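Local coordinates for protein purine nucleoside phosphorylase (Anopheles gambiae, PDB 2P4S) that catalyses the phosphate-dependent cleavage of purine nucleosides, preferring inosine and 2'-deoxyinosine, to release the free base and a pentose 1-phosphate in purine salvage, at residues V299-M304 against S324-M329; Y209-I214 against V346-N351; I221-F226 against K292-L297. All coordinates share one frame; numbering follows the deposited sequence.

Contact 1 (V299-M304 against S324-M329); sequences VDAIGM and SLITNM. With DIH (7-[[(3R,4R)-3-(hydroxymethyl)-4-oxidanyl-pyrrolidin-1-ium-1-yl]methyl]-3,5-dihydropyrrolo[3,2-d]pyrimidin-4-one), chain F.
Ala301 sets its single methyl group against two side chains of segment 324-329, Ser324 and Ile326. CB lies 4.1 Å from Ile326 CD1 and equally far from Ser324 OG, and these two approaches are the whole of the touch between the segments. Ile326 leaves its backbone obliquely, but its end comes nearer, with CD1 turned towards the alanine methyl (chi2 -59°). Ser324 CB points at the other segment, but its hydroxyl is satisfied elsewhere, by a hydrogen bond with Asn200. Ala202, on strand 195-204 between the two segments in the sheet, touches both Ala301 and Ser324.

Beyond this small patch the same two segments hold the inhibitor DIH. Asn328 grips the deazapurine with both ends of its amide: DIH N7 donates to Asn328 OD1 over 2.8 Å, and Asn328 ND2 donates to DIH O6 over 2.9 Å, each nearly straight at 171°. The chi1 of 58° places CG between the backbone N and the carbonyl carbon, which turns the amide into the pocket. Thr327 OG1 donates to Asn328 OD1 at 2.8 Å, in the carbonyl plane, and helps to limit rotation of the amide. From the 299-304 side, Gly303 CA comes within 3.4 Å of DIH N3, an approach suited to a residue without a side chain, while the extended Met304 lays SD 3.5 Å from DIH C2'.

OD1 accepts the N-H of DIH N7, probably as from a purine protonated there during glycosidic cleavage; ND2 donating to O6 suits a 6-oxo group, consistent with inactivity towards adenosine.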
ATOM      1  N   VAL A 299       8.893   5.211 -13.219  1.00 15.44           N
ATOM      2  CA  VAL A 299       9.424   3.839 -13.156  1.00 14.53           C
ATOM      3  C   VAL A 299       9.857   3.340 -14.538  1.00 14.56           C
ATOM      4  O   VAL A 299       9.055   3.345 -15.514  1.00 14.20           O
ATOM      5  CB  VAL A 299       8.366   2.865 -12.525  1.00 15.29           C
ATOM      6  CG1 VAL A 299       8.767   1.372 -12.688  1.00 12.45           C
ATOM      7  CG2 VAL A 299       8.070   3.251 -11.049  1.00 14.56           C
ATOM      8  N   ASP A 300      11.101   2.849 -14.620  1.00 14.10           N
ATOM      9  CA  ASP A 300      11.577   2.225 -15.869  1.00 14.09           C
ATOM     10  C   ASP A 300      11.485   0.727 -15.896  1.00 13.79           C
ATOM     11  O   ASP A 300      11.355   0.164 -16.968  1.00 13.21           O
ATOM     12  CB  ASP A 300      13.029   2.642 -16.199  1.00 13.69           C
ATOM     13  CG  ASP A 300      13.141   4.122 -16.359  1.00 15.27           C
ATOM     14  OD1 ASP A 300      12.660   4.677 -17.396  1.00 22.39           O
ATOM     15  OD2 ASP A 300      13.617   4.747 -15.424  1.00 12.90           O
ATOM     16  N   ALA A 301      11.594   0.090 -14.730  1.00 12.69           N
ATOM     17  CA  ALA A 301      11.673  -1.377 -14.647  1.00 14.09           C
ATOM     18  C   ALA A 301      10.782  -1.852 -13.508  1.00 13.55           C
ATOM     19  O   ALA A 301      10.830  -1.303 -12.436  1.00 13.70           O
ATOM     20  CB  ALA A 301      13.135  -1.880 -14.446  1.00 13.47           C
ATOM     21  N   ILE A 302       9.947  -2.843 -13.783  1.00 13.74           N
ATOM     22  CA  ILE A 302       8.981  -3.328 -12.799  1.00 13.98           C
ATOM     23  C   ILE A 302       9.318  -4.750 -12.375  1.00 13.98           C
ATOM     24  O   ILE A 302       9.449  -5.644 -13.226  1.00 14.56           O
ATOM     25  CB  ILE A 302       7.515  -3.297 -13.321  1.00 14.31           C
ATOM     26  CG1 ILE A 302       7.066  -1.847 -13.666  1.00 14.39           C
ATOM     27  CG2 ILE A 302       6.567  -3.906 -12.235  1.00 11.80           C
ATOM     28  CD1 ILE A 302       5.782  -1.762 -14.667  1.00 13.68           C
ATOM     29  N   GLY A 303       9.444  -4.952 -11.067  1.00 13.62           N
ATOM     30  CA  GLY A 303       9.807  -6.242 -10.549  1.00 14.16           C
ATOM     31  C   GLY A 303       9.045  -6.577  -9.296  1.00 15.09           C
ATOM     32  O   GLY A 303       8.054  -5.918  -9.005  1.00 14.62           O
ATOM     33  N   MET A 304       9.527  -7.587  -8.549  1.00 15.71           N
ATOM     34  CA  MET A 304       8.873  -8.036  -7.307  1.00 16.53           C
ATOM     35  C   MET A 304       9.847  -8.375  -6.171  1.00 17.45           C
ATOM     36  O   MET A 304       9.534  -9.229  -5.347  1.00 18.43           O
ATOM     37  CB  MET A 304       8.012  -9.284  -7.588  1.00 16.62           C
ATOM     38  CG  MET A 304       6.958  -9.079  -8.685  1.00 15.14           C
ATOM     39  SD  MET A 304       6.073 -10.583  -8.969  1.00 17.56           S
ATOM     40  CE  MET A 304       4.975 -10.170 -10.346  1.00 16.79           C
ATOM     41  N   SER A 324      18.728  -4.731 -12.946  1.00 16.82           N
ATOM     42  CA  SER A 324      17.659  -5.547 -13.496  1.00 16.47           C
ATOM     43  C   SER A 324      18.078  -6.049 -14.891  1.00 17.66           C
ATOM     44  O   SER A 324      18.480  -5.245 -15.762  1.00 16.67           O
ATOM     45  CB  SER A 324      16.392  -4.699 -13.676  1.00 16.03           C
ATOM     46  OG  SER A 324      15.841  -4.207 -12.469  1.00 14.08           O
ATOM     47  N   LEU A 325      17.954  -7.362 -15.117  1.00 17.20           N
ATOM     48  CA  LEU A 325      17.896  -7.886 -16.472  1.00 17.46           C
ATOM     49  C   LEU A 325      16.439  -7.719 -16.956  1.00 17.54           C
ATOM     50  O   LEU A 325      15.506  -8.229 -16.313  1.00 15.35           O
ATOM     51  CB  LEU A 325      18.297  -9.369 -16.494  1.00 17.57           C
ATOM     52  CG  LEU A 325      18.341 -10.072 -17.855  1.00 19.33           C
ATOM     53  CD1 LEU A 325      19.419  -9.484 -18.812  1.00 15.28           C
ATOM     54  CD2 LEU A 325      18.607 -11.553 -17.606  1.00 18.92           C
ATOM     55  N   ILE A 326      16.262  -7.009 -18.088  1.00 17.03           N
ATOM     56  CA  ILE A 326      14.961  -6.779 -18.677  1.00 16.70           C
ATOM     57  C   ILE A 326      14.583  -8.052 -19.421  1.00 17.30           C
ATOM     58  O   ILE A 326      15.195  -8.397 -20.406  1.00 17.78           O
ATOM     59  CB  ILE A 326      15.000  -5.554 -19.657  1.00 16.18           C
ATOM     60  CG1 ILE A 326      15.472  -4.288 -18.928  1.00 16.63           C
ATOM     61  CG2 ILE A 326      13.668  -5.377 -20.390  1.00 13.91           C
ATOM     62  CD1 ILE A 326      14.578  -3.839 -17.695  1.00 14.58           C
ATOM     63  N   THR A 327      13.568  -8.777 -18.940  1.00 18.50           N
ATOM     64  CA  THR A 327      13.341 -10.156 -19.403  1.00 16.57           C
ATOM     65  C   THR A 327      12.143 -10.190 -20.324  1.00 16.89           C
ATOM     66  O   THR A 327      11.844 -11.199 -20.936  1.00 17.06           O
ATOM     67  CB  THR A 327      13.137 -11.121 -18.212  1.00 17.59           C
ATOM     68  OG1 THR A 327      12.198 -10.547 -17.282  1.00 15.64           O
ATOM     69  CG2 THR A 327      14.457 -11.342 -17.496  1.00 14.95           C
ATOM     70  N   ASN A 328      11.466  -9.060 -20.423  1.00 16.87           N
ATOM     71  CA  ASN A 328      10.229  -8.952 -21.134  1.00 17.30           C
ATOM     72  C   ASN A 328       9.869  -7.504 -21.086  1.00 17.71           C
ATOM     73  O   ASN A 328      10.236  -6.791 -20.133  1.00 18.43           O
ATOM     74  CB  ASN A 328       9.087  -9.792 -20.507  1.00 16.40           C
ATOM     75  CG  ASN A 328       8.804  -9.417 -19.044  1.00 17.49           C
ATOM     76  OD1 ASN A 328       9.638  -9.692 -18.132  1.00 12.56           O
ATOM     77  ND2 ASN A 328       7.630  -8.807 -18.804  1.00 13.19           N
ATOM     78  N   MET A 329       9.150  -7.077 -22.117  1.00 17.84           N
ATOM     79  CA  MET A 329       8.630  -5.733 -22.176  1.00 19.08           C
ATOM     80  C   MET A 329       7.289  -5.759 -21.469  1.00 19.47           C
ATOM     81  O   MET A 329       6.552  -6.736 -21.582  1.00 20.02           O
ATOM     82  CB  MET A 329       8.503  -5.251 -23.655  1.00 18.89           C
ATOM     83  CG  MET A 329       9.862  -5.041 -24.384  1.00 17.96           C
ATOM     84  SD  MET A 329      11.104  -4.165 -23.366  1.00 19.24           S
ATOM     85  CE  MET A 329      10.456  -2.490 -23.359  1.00 12.00           C
TER
HETATM   86  O5' DIH F 401       8.428 -14.502 -13.684  1.00 18.22           O
HETATM   87  C5' DIH F 401       7.950 -14.000 -12.420  1.00 18.39           C
HETATM   88  C4' DIH F 401       9.173 -13.707 -11.584  1.00 18.57           C
HETATM   89  C6' DIH F 401      10.157 -12.776 -12.327  1.00 16.89           C
HETATM   90  C3' DIH F 401       8.772 -13.005 -10.305  1.00 16.77           C
HETATM   91  O3' DIH F 401       9.665 -13.420  -9.270  1.00 15.14           O
HETATM   92  C2' DIH F 401       9.048 -11.541 -10.596  1.00 14.53           C
HETATM   93  N1' DIH F 401      10.302 -11.609 -11.411  1.00 16.27           N
HETATM   94  C10 DIH F 401      10.613 -10.292 -11.986  1.00 13.21           C
HETATM   95  C9  DIH F 401       9.850  -9.838 -13.212  1.00 13.77           C
HETATM   96  C8  DIH F 401      10.222 -10.105 -14.557  1.00 13.76           C
HETATM   97  N7  DIH F 401       9.315  -9.510 -15.380  1.00 14.43           N
HETATM   98  C5  DIH F 401       8.375  -8.871 -14.636  1.00 12.86           C
HETATM   99  C6  DIH F 401       7.196  -8.016 -14.954  1.00 14.19           C
HETATM  100  O6  DIH F 401       6.834  -7.769 -16.177  1.00 15.95           O
HETATM  101  N1  DIH F 401       6.527  -7.530 -13.887  1.00 13.84           N
HETATM  102  C2  DIH F 401       6.875  -7.782 -12.589  1.00 14.24           C
HETATM  103  N3  DIH F 401       7.949  -8.519 -12.265  1.00 13.24           N
HETATM  104  C4  DIH F 401       8.701  -9.059 -13.282  1.00 13.35           C

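Contact 2 (Y209-I214 against V346-N351); sequences YRVGDI and VGVGKN
A type II beta turn from Arg210 to Asp213 brings the loop up to helix 342-350, where the CA atoms of Gly212 and Val348 stand 6.4 Å apart. The corner is closed by the backbone bond from Asp213 N to Arg210 O, and Arg210 N also donates to Asp213 OD2 at 2.8 Å, meeting the oxygen from above the carboxylate plane. That same OD2 forms a salt bridge with Arg273, which ties the turn to strand 272-279.

Val348 is the helix residue that meets the turn, and its two methyls divide the work. CG2 lies 4.0 Å from Val211 CG1, while CG1 rests 4.1 Å from Gly212 CA, against bare backbone. The two valine side chains cross at about a right angle. In Val211 a chi1 of 167° carries CG1 opposite the backbone N, and this methyl touches both branches of Val348. Gly212 has a positive phi of 97°, as the third position of a type II turn favours; with this backbone a CB would press on the carbonyl O of Val211, which is why glycine suits the place.

The chemistry divides cleanly: polar groups fix the turn internally and to the sheet, while the methyls of the beta-branched valines meet the helix and the turn by van der Waals contact alone. This joins the helix to a turn beside the purine pocket through packing that is less directional than the turn's own hydrogen bonds.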
ATOM      1  N   TYR A 209      13.767   0.534 -23.804  1.00 19.21           N
ATOM      2  CA  TYR A 209      14.477  -0.687 -23.379  1.00 18.98           C
ATOM      3  C   TYR A 209      14.180  -1.860 -24.326  1.00 18.92           C
ATOM      4  O   TYR A 209      13.174  -1.870 -25.023  1.00 19.54           O
ATOM      5  CB  TYR A 209      14.120  -1.063 -21.943  1.00 16.67           C
ATOM      6  CG  TYR A 209      14.588  -0.103 -20.888  1.00 17.25           C
ATOM      7  CD1 TYR A 209      15.146   1.158 -21.217  1.00 16.72           C
ATOM      8  CD2 TYR A 209      14.455  -0.439 -19.521  1.00 15.89           C
ATOM      9  CE1 TYR A 209      15.560   2.045 -20.209  1.00 15.14           C
ATOM     10  CE2 TYR A 209      14.875   0.406 -18.542  1.00 13.58           C
ATOM     11  CZ  TYR A 209      15.417   1.648 -18.875  1.00 14.34           C
ATOM     12  OH  TYR A 209      15.799   2.469 -17.857  1.00 14.55           O
ATOM     13  N   ARG A 210      15.087  -2.835 -24.351  1.00 20.14           N
ATOM     14  CA  ARG A 210      14.947  -4.053 -25.128  1.00 21.54           C
ATOM     15  C   ARG A 210      15.148  -5.274 -24.211  1.00 20.69           C
ATOM     16  O   ARG A 210      15.905  -5.223 -23.231  1.00 21.49           O
ATOM     17  CB  ARG A 210      15.970  -4.077 -26.293  1.00 20.84           C
ATOM     18  CG  ARG A 210      15.727  -2.967 -27.331  1.00 23.34           C
ATOM     19  CD  ARG A 210      16.869  -2.919 -28.359  1.00 26.05           C
ATOM     20  NE  ARG A 210      16.742  -1.815 -29.331  1.00 34.44           N
ATOM     21  CZ  ARG A 210      15.917  -1.842 -30.382  1.00 39.96           C
ATOM     22  NH1 ARG A 210      15.133  -2.909 -30.596  1.00 40.00           N
ATOM     23  NH2 ARG A 210      15.858  -0.804 -31.223  1.00 41.13           N
ATOM     24  N   VAL A 211      14.478  -6.374 -24.535  1.00 20.44           N
ATOM     25  CA  VAL A 211      14.651  -7.619 -23.796  1.00 20.31           C
ATOM     26  C   VAL A 211      16.122  -7.994 -23.844  1.00 20.40           C
ATOM     27  O   VAL A 211      16.741  -7.974 -24.927  1.00 20.78           O
ATOM     28  CB  VAL A 211      13.794  -8.777 -24.428  1.00 20.71           C
ATOM     29  CG1 VAL A 211      14.218 -10.149 -23.867  1.00 18.28           C
ATOM     30  CG2 VAL A 211      12.277  -8.508 -24.220  1.00 20.02           C
ATOM     31  N   GLY A 212      16.691  -8.354 -22.693  1.00 19.76           N
ATOM     32  CA  GLY A 212      18.107  -8.688 -22.659  1.00 17.98           C
ATOM     33  C   GLY A 212      18.989  -7.521 -22.215  1.00 17.36           C
ATOM     34  O   GLY A 212      20.158  -7.722 -21.920  1.00 16.50           O
ATOM     35  N   ASP A 213      18.450  -6.303 -22.159  1.00 17.13           N
ATOM     36  CA  ASP A 213      19.201  -5.167 -21.610  1.00 16.98           C
ATOM     37  C   ASP A 213      19.392  -5.387 -20.136  1.00 17.80           C
ATOM     38  O   ASP A 213      18.566  -6.054 -19.465  1.00 17.51           O
ATOM     39  CB  ASP A 213      18.403  -3.842 -21.782  1.00 17.09           C
ATOM     40  CG  ASP A 213      18.362  -3.328 -23.245  1.00 18.06           C
ATOM     41  OD1 ASP A 213      18.984  -3.935 -24.157  1.00 20.69           O
ATOM     42  OD2 ASP A 213      17.674  -2.312 -23.496  1.00 20.50           O
ATOM     43  N   ILE A 214      20.464  -4.784 -19.608  1.00 18.68           N
ATOM     44  CA  ILE A 214      20.678  -4.665 -18.183  1.00 18.03           C
ATOM     45  C   ILE A 214      20.438  -3.207 -17.814  1.00 17.68           C
ATOM     46  O   ILE A 214      21.100  -2.304 -18.347  1.00 17.89           O
ATOM     47  CB  ILE A 214      22.104  -5.087 -17.847  1.00 18.88           C
ATOM     48  CG1 ILE A 214      22.280  -6.589 -18.138  1.00 21.38           C
ATOM     49  CG2 ILE A 214      22.520  -4.683 -16.419  1.00 17.28           C
ATOM     50  CD1 ILE A 214      23.748  -7.018 -18.118  1.00 24.27           C
ATOM     51  N   VAL A 346      13.185 -16.688 -17.171  1.00 21.51           N
ATOM     52  CA  VAL A 346      14.359 -17.330 -16.633  1.00 21.95           C
ATOM     53  C   VAL A 346      15.303 -17.637 -17.795  1.00 22.42           C
ATOM     54  O   VAL A 346      16.487 -17.427 -17.669  1.00 22.06           O
ATOM     55  CB  VAL A 346      13.972 -18.617 -15.810  1.00 23.18           C
ATOM     56  CG1 VAL A 346      15.199 -19.388 -15.318  1.00 22.75           C
ATOM     57  CG2 VAL A 346      13.056 -18.223 -14.634  1.00 21.05           C
ATOM     58  N   GLY A 347      14.756 -18.087 -18.932  1.00 22.82           N
ATOM     59  CA  GLY A 347      15.538 -18.318 -20.161  1.00 23.36           C
ATOM     60  C   GLY A 347      16.369 -17.153 -20.698  1.00 23.62           C
ATOM     61  O   GLY A 347      17.428 -17.360 -21.288  1.00 25.19           O
ATOM     62  N   VAL A 348      15.893 -15.925 -20.526  1.00 23.61           N
ATOM     63  CA  VAL A 348      16.605 -14.736 -21.007  1.00 22.62           C
ATOM     64  C   VAL A 348      17.986 -14.621 -20.286  1.00 24.01           C
ATOM     65  O   VAL A 348      19.027 -14.369 -20.936  1.00 23.07           O
ATOM     66  CB  VAL A 348      15.729 -13.454 -20.827  1.00 22.58           C
ATOM     67  CG1 VAL A 348      16.511 -12.164 -21.142  1.00 20.81           C
ATOM     68  CG2 VAL A 348      14.468 -13.528 -21.680  1.00 21.32           C
ATOM     69  N   GLY A 349      17.989 -14.809 -18.970  1.00 23.44           N
ATOM     70  CA  GLY A 349      19.222 -14.853 -18.202  1.00 26.12           C
ATOM     71  C   GLY A 349      20.151 -16.024 -18.456  1.00 27.49           C
ATOM     72  O   GLY A 349      21.374 -15.823 -18.524  1.00 27.02           O
ATOM     73  N   LYS A 350      19.583 -17.238 -18.586  1.00 29.35           N
ATOM     74  CA  LYS A 350      20.325 -18.459 -18.937  1.00 31.83           C
ATOM     75  C   LYS A 350      21.024 -18.263 -20.253  1.00 31.31           C
ATOM     76  O   LYS A 350      22.177 -18.655 -20.393  1.00 30.65           O
ATOM     77  CB  LYS A 350      19.422 -19.694 -19.087  1.00 31.79           C
ATOM     78  CG  LYS A 350      18.467 -19.941 -17.913  1.00 36.27           C
ATOM     79  CD  LYS A 350      17.501 -21.166 -18.151  1.00 36.54           C
ATOM     80  CE  LYS A 350      17.935 -22.371 -17.296  1.00 43.38           C
ATOM     81  NZ  LYS A 350      17.989 -21.987 -15.832  1.00 43.77           N
ATOM     82  N   ASN A 351      20.319 -17.666 -21.213  1.00 31.81           N
ATOM     83  CA  ASN A 351      20.909 -17.345 -22.515  1.00 33.05           C
ATOM     84  C   ASN A 351      22.021 -16.267 -22.473  1.00 32.60           C
ATOM     85  O   ASN A 351      22.690 -16.036 -23.484  1.00 32.99           O
ATOM     86  CB  ASN A 351      19.825 -16.987 -23.567  1.00 33.46           C
ATOM     87  CG  ASN A 351      18.877 -18.166 -23.870  1.00 36.56           C
ATOM     88  OD1 ASN A 351      19.244 -19.340 -23.729  1.00 37.21           O
ATOM     89  ND2 ASN A 351      17.643 -17.846 -24.259  1.00 40.23           N
TER

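Contact 3 (I221-F226 against K292-L297); sequences INLMGF and KMLSML
Leu223 starts with CB pointing at helix 288-296, and a chi1 of -65° sets CG beside the backbone N, opposite the carbonyl carbon. The chain then runs straight on to CD1, the atom that makes the crossing, 3.7 Å from Leu294 CD2. The two leucines cross obliquely, each reaching with one methyl branch. Leu294 leaves its helix at a slant, and its end closes the distance. Leu280, in a loop, touches both leucines and extends the apolar surface.

Ile221 supplies the second meeting point. Its extended CG1 arm ends in CD1, 3.5 Å from Leu297 O, so a methyl packs on the backbone carbonyl O of that residue. Leucine and isoleucine suit these buried positions, since both send a slim hydrocarbon arm across from backbones whose nearest CA atoms, those of Ile221 and Leu297, are 9.0 Å apart. Between the two apolar residues, Asn222 is the N-cap of helix 223-226: its OD1 takes the N-H of Gly225 at 3.1 Å, from above the carbonyl plane.

Other subunits of the homotrimer complete this packing. Met293 of the second subunit lies on Ile221, Leu223 and Leu297, and Glu290 of that same subunit accepts a hydrogen bond from Asn222 N. Phe226 of the third subunit covers Leu223 and Leu294. The contact is mostly apolar within the chain, consistent with the two segments being packed at the trimer interfaces as well as against each other.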
ATOM      1  N   ILE A 221      11.333   3.351  -6.271  1.00 14.76           N
ATOM      2  CA  ILE A 221      10.152   3.934  -5.655  1.00 14.05           C
ATOM      3  C   ILE A 221       9.601   2.768  -4.863  1.00 14.91           C
ATOM      4  O   ILE A 221       9.216   1.741  -5.463  1.00 15.27           O
ATOM      5  CB  ILE A 221       9.100   4.447  -6.707  1.00 14.54           C
ATOM      6  CG1 ILE A 221       9.610   5.715  -7.424  1.00 12.20           C
ATOM      7  CG2 ILE A 221       7.776   4.794  -5.971  1.00 12.29           C
ATOM      8  CD1 ILE A 221       8.885   6.110  -8.769  1.00 14.79           C
ATOM      9  N   ASN A 222       9.586   2.916  -3.533  1.00 13.99           N
ATOM     10  CA  ASN A 222       9.143   1.879  -2.656  1.00 14.49           C
ATOM     11  C   ASN A 222       7.650   2.061  -2.325  1.00 14.95           C
ATOM     12  O   ASN A 222       7.337   2.622  -1.303  1.00 15.99           O
ATOM     13  CB  ASN A 222       9.979   1.804  -1.351  1.00 13.14           C
ATOM     14  CG  ASN A 222       9.620   0.566  -0.549  1.00 15.01           C
ATOM     15  OD1 ASN A 222       8.822  -0.268  -1.030  1.00 13.79           O
ATOM     16  ND2 ASN A 222      10.153   0.434   0.658  1.00 10.24           N
ATOM     17  N   LEU A 223       6.763   1.609  -3.212  1.00 14.71           N
ATOM     18  CA  LEU A 223       5.319   1.691  -3.021  1.00 15.70           C
ATOM     19  C   LEU A 223       4.807   0.871  -1.814  1.00 15.86           C
ATOM     20  O   LEU A 223       3.875   1.293  -1.117  1.00 15.86           O
ATOM     21  CB  LEU A 223       4.615   1.228  -4.301  1.00 15.92           C
ATOM     22  CG  LEU A 223       4.799   2.063  -5.581  1.00 17.76           C
ATOM     23  CD1 LEU A 223       3.998   1.441  -6.736  1.00 16.92           C
ATOM     24  CD2 LEU A 223       4.342   3.516  -5.286  1.00 13.05           C
ATOM     25  N   MET A 224       5.442  -0.268  -1.558  1.00 16.04           N
ATOM     26  CA  MET A 224       5.156  -1.091  -0.372  1.00 17.87           C
ATOM     27  C   MET A 224       5.367  -0.312   0.888  1.00 16.92           C
ATOM     28  O   MET A 224       4.491  -0.307   1.742  1.00 16.96           O
ATOM     29  CB  MET A 224       6.006  -2.343  -0.336  1.00 17.01           C
ATOM     30  CG  MET A 224       5.731  -3.242  -1.471  1.00 19.57           C
ATOM     31  SD  MET A 224       6.620  -4.818  -1.291  1.00 22.60           S
ATOM     32  CE  MET A 224       5.732  -5.739  -2.531  1.00 16.92           C
ATOM     33  N   GLY A 225       6.522   0.356   0.967  1.00 17.32           N
ATOM     34  CA  GLY A 225       6.892   1.204   2.087  1.00 17.01           C
ATOM     35  C   GLY A 225       6.005   2.409   2.308  1.00 18.06           C
ATOM     36  O   GLY A 225       5.708   2.725   3.452  1.00 18.80           O
ATOM     37  N   PHE A 226       5.577   3.092   1.240  1.00 17.65           N
ATOM     38  CA  PHE A 226       4.559   4.156   1.368  1.00 18.04           C
ATOM     39  C   PHE A 226       3.330   3.682   2.201  1.00 19.04           C
ATOM     40  O   PHE A 226       2.780   4.443   2.982  1.00 20.62           O
ATOM     41  CB  PHE A 226       4.027   4.576  -0.007  1.00 17.59           C
ATOM     42  CG  PHE A 226       5.006   5.334  -0.883  1.00 17.36           C
ATOM     43  CD1 PHE A 226       6.271   5.738  -0.431  1.00 18.25           C
ATOM     44  CD2 PHE A 226       4.627   5.698  -2.164  1.00 17.87           C
ATOM     45  CE1 PHE A 226       7.166   6.489  -1.264  1.00 16.26           C
ATOM     46  CE2 PHE A 226       5.521   6.446  -3.012  1.00 18.34           C
ATOM     47  CZ  PHE A 226       6.772   6.848  -2.547  1.00 18.16           C
ATOM     48  N   LYS A 292       1.020   2.041 -17.341  1.00 16.61           N
ATOM     49  CA  LYS A 292       0.911   3.474 -17.713  1.00 17.28           C
ATOM     50  C   LYS A 292       1.086   4.384 -16.524  1.00 16.91           C
ATOM     51  O   LYS A 292       1.838   5.358 -16.578  1.00 16.37           O
ATOM     52  CB  LYS A 292      -0.445   3.783 -18.367  1.00 17.65           C
ATOM     53  CG  LYS A 292      -0.547   3.304 -19.782  1.00 21.83           C
ATOM     54  CD  LYS A 292      -1.833   3.793 -20.435  1.00 25.98           C
ATOM     55  CE  LYS A 292      -1.990   3.154 -21.838  1.00 27.17           C
ATOM     56  NZ  LYS A 292      -3.433   3.131 -22.229  1.00 28.51           N
ATOM     57  N   MET A 293       0.385   4.072 -15.445  1.00 17.18           N
ATOM     58  CA  MET A 293       0.534   4.852 -14.230  1.00 17.62           C
ATOM     59  C   MET A 293       1.993   4.782 -13.702  1.00 16.45           C
ATOM     60  O   MET A 293       2.559   5.805 -13.285  1.00 14.82           O
ATOM     61  CB  MET A 293      -0.440   4.357 -13.166  1.00 18.08           C
ATOM     62  CG  MET A 293       0.126   4.622 -11.808  1.00 20.27           C
ATOM     63  SD  MET A 293      -0.807   3.888 -10.582  1.00 23.01           S
ATOM     64  CE  MET A 293       0.097   4.384  -9.115  1.00 23.75           C
ATOM     65  N   LEU A 294       2.591   3.576 -13.681  1.00 14.97           N
ATOM     66  CA  LEU A 294       3.964   3.456 -13.138  1.00 15.23           C
ATOM     67  C   LEU A 294       5.030   4.216 -13.966  1.00 15.57           C
ATOM     68  O   LEU A 294       5.863   4.886 -13.399  1.00 15.82           O
ATOM     69  CB  LEU A 294       4.354   1.988 -12.879  1.00 13.39           C
ATOM     70  CG  LEU A 294       3.512   1.265 -11.842  1.00 12.40           C
ATOM     71  CD1 LEU A 294       3.719  -0.269 -11.898  1.00 12.38           C
ATOM     72  CD2 LEU A 294       3.760   1.843 -10.424  1.00 10.10           C
ATOM     73  N   SER A 295       4.978   4.106 -15.292  1.00 16.79           N
ATOM     74  CA  SER A 295       5.767   4.958 -16.200  1.00 19.99           C
ATOM     75  C   SER A 295       5.656   6.454 -15.909  1.00 20.33           C
ATOM     76  O   SER A 295       6.669   7.138 -15.774  1.00 18.21           O
ATOM     77  CB  SER A 295       5.308   4.764 -17.647  1.00 20.21           C
ATOM     78  OG  SER A 295       5.848   3.576 -18.086  1.00 26.36           O
ATOM     79  N   MET A 296       4.411   6.914 -15.766  1.00 21.39           N
ATOM     80  CA  MET A 296       4.109   8.311 -15.527  1.00 25.13           C
ATOM     81  C   MET A 296       4.801   8.804 -14.263  1.00 22.53           C
ATOM     82  O   MET A 296       5.236   9.937 -14.196  1.00 22.94           O
ATOM     83  CB  MET A 296       2.592   8.502 -15.370  1.00 25.14           C
ATOM     84  CG  MET A 296       2.140   9.956 -15.196  1.00 29.11           C
ATOM     85  SD  MET A 296       0.323  10.118 -15.277  1.00 35.97           S
ATOM     86  CE  MET A 296      -0.130   8.652 -16.281  1.00 32.56           C
ATOM     87  N   LEU A 297       4.869   7.941 -13.265  1.00 20.54           N
ATOM     88  CA  LEU A 297       5.476   8.256 -12.011  1.00 19.70           C
ATOM     89  C   LEU A 297       7.009   8.159 -12.042  1.00 19.08           C
ATOM     90  O   LEU A 297       7.634   8.456 -11.036  1.00 19.44           O
ATOM     91  CB  LEU A 297       4.900   7.334 -10.927  1.00 19.76           C
ATOM     92  CG  LEU A 297       3.422   7.732 -10.735  1.00 19.98           C
ATOM     93  CD1 LEU A 297       2.802   6.907  -9.682  1.00 17.81           C
ATOM     94  CD2 LEU A 297       3.296   9.234 -10.398  1.00 21.81           C
TER

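Overall arrangement
Contact 1 is the hub, its centre 10 Å from that of contact 2 and 13 Å from that of contact 3. Towards contact 2 the join is through backbone: Ile326 O and Gly212 N, 2.7 Å apart, and Ile326 N and Asp213 O, 2.8 Å apart, are probably hydrogen-bonded. Towards contact 3, Val299 N probably bonds Leu294 O at 3.1 Å, with Ile302 CD1 packed 3.8 Å from Leu294 CD1. Contacts 2 and 3 do not touch, their nearest atoms being about 10 Å apart. Contact 1 holds DIH directly; the side chains of Val348 and Leu294 lie about 9 and 8 Å from a bound DIH.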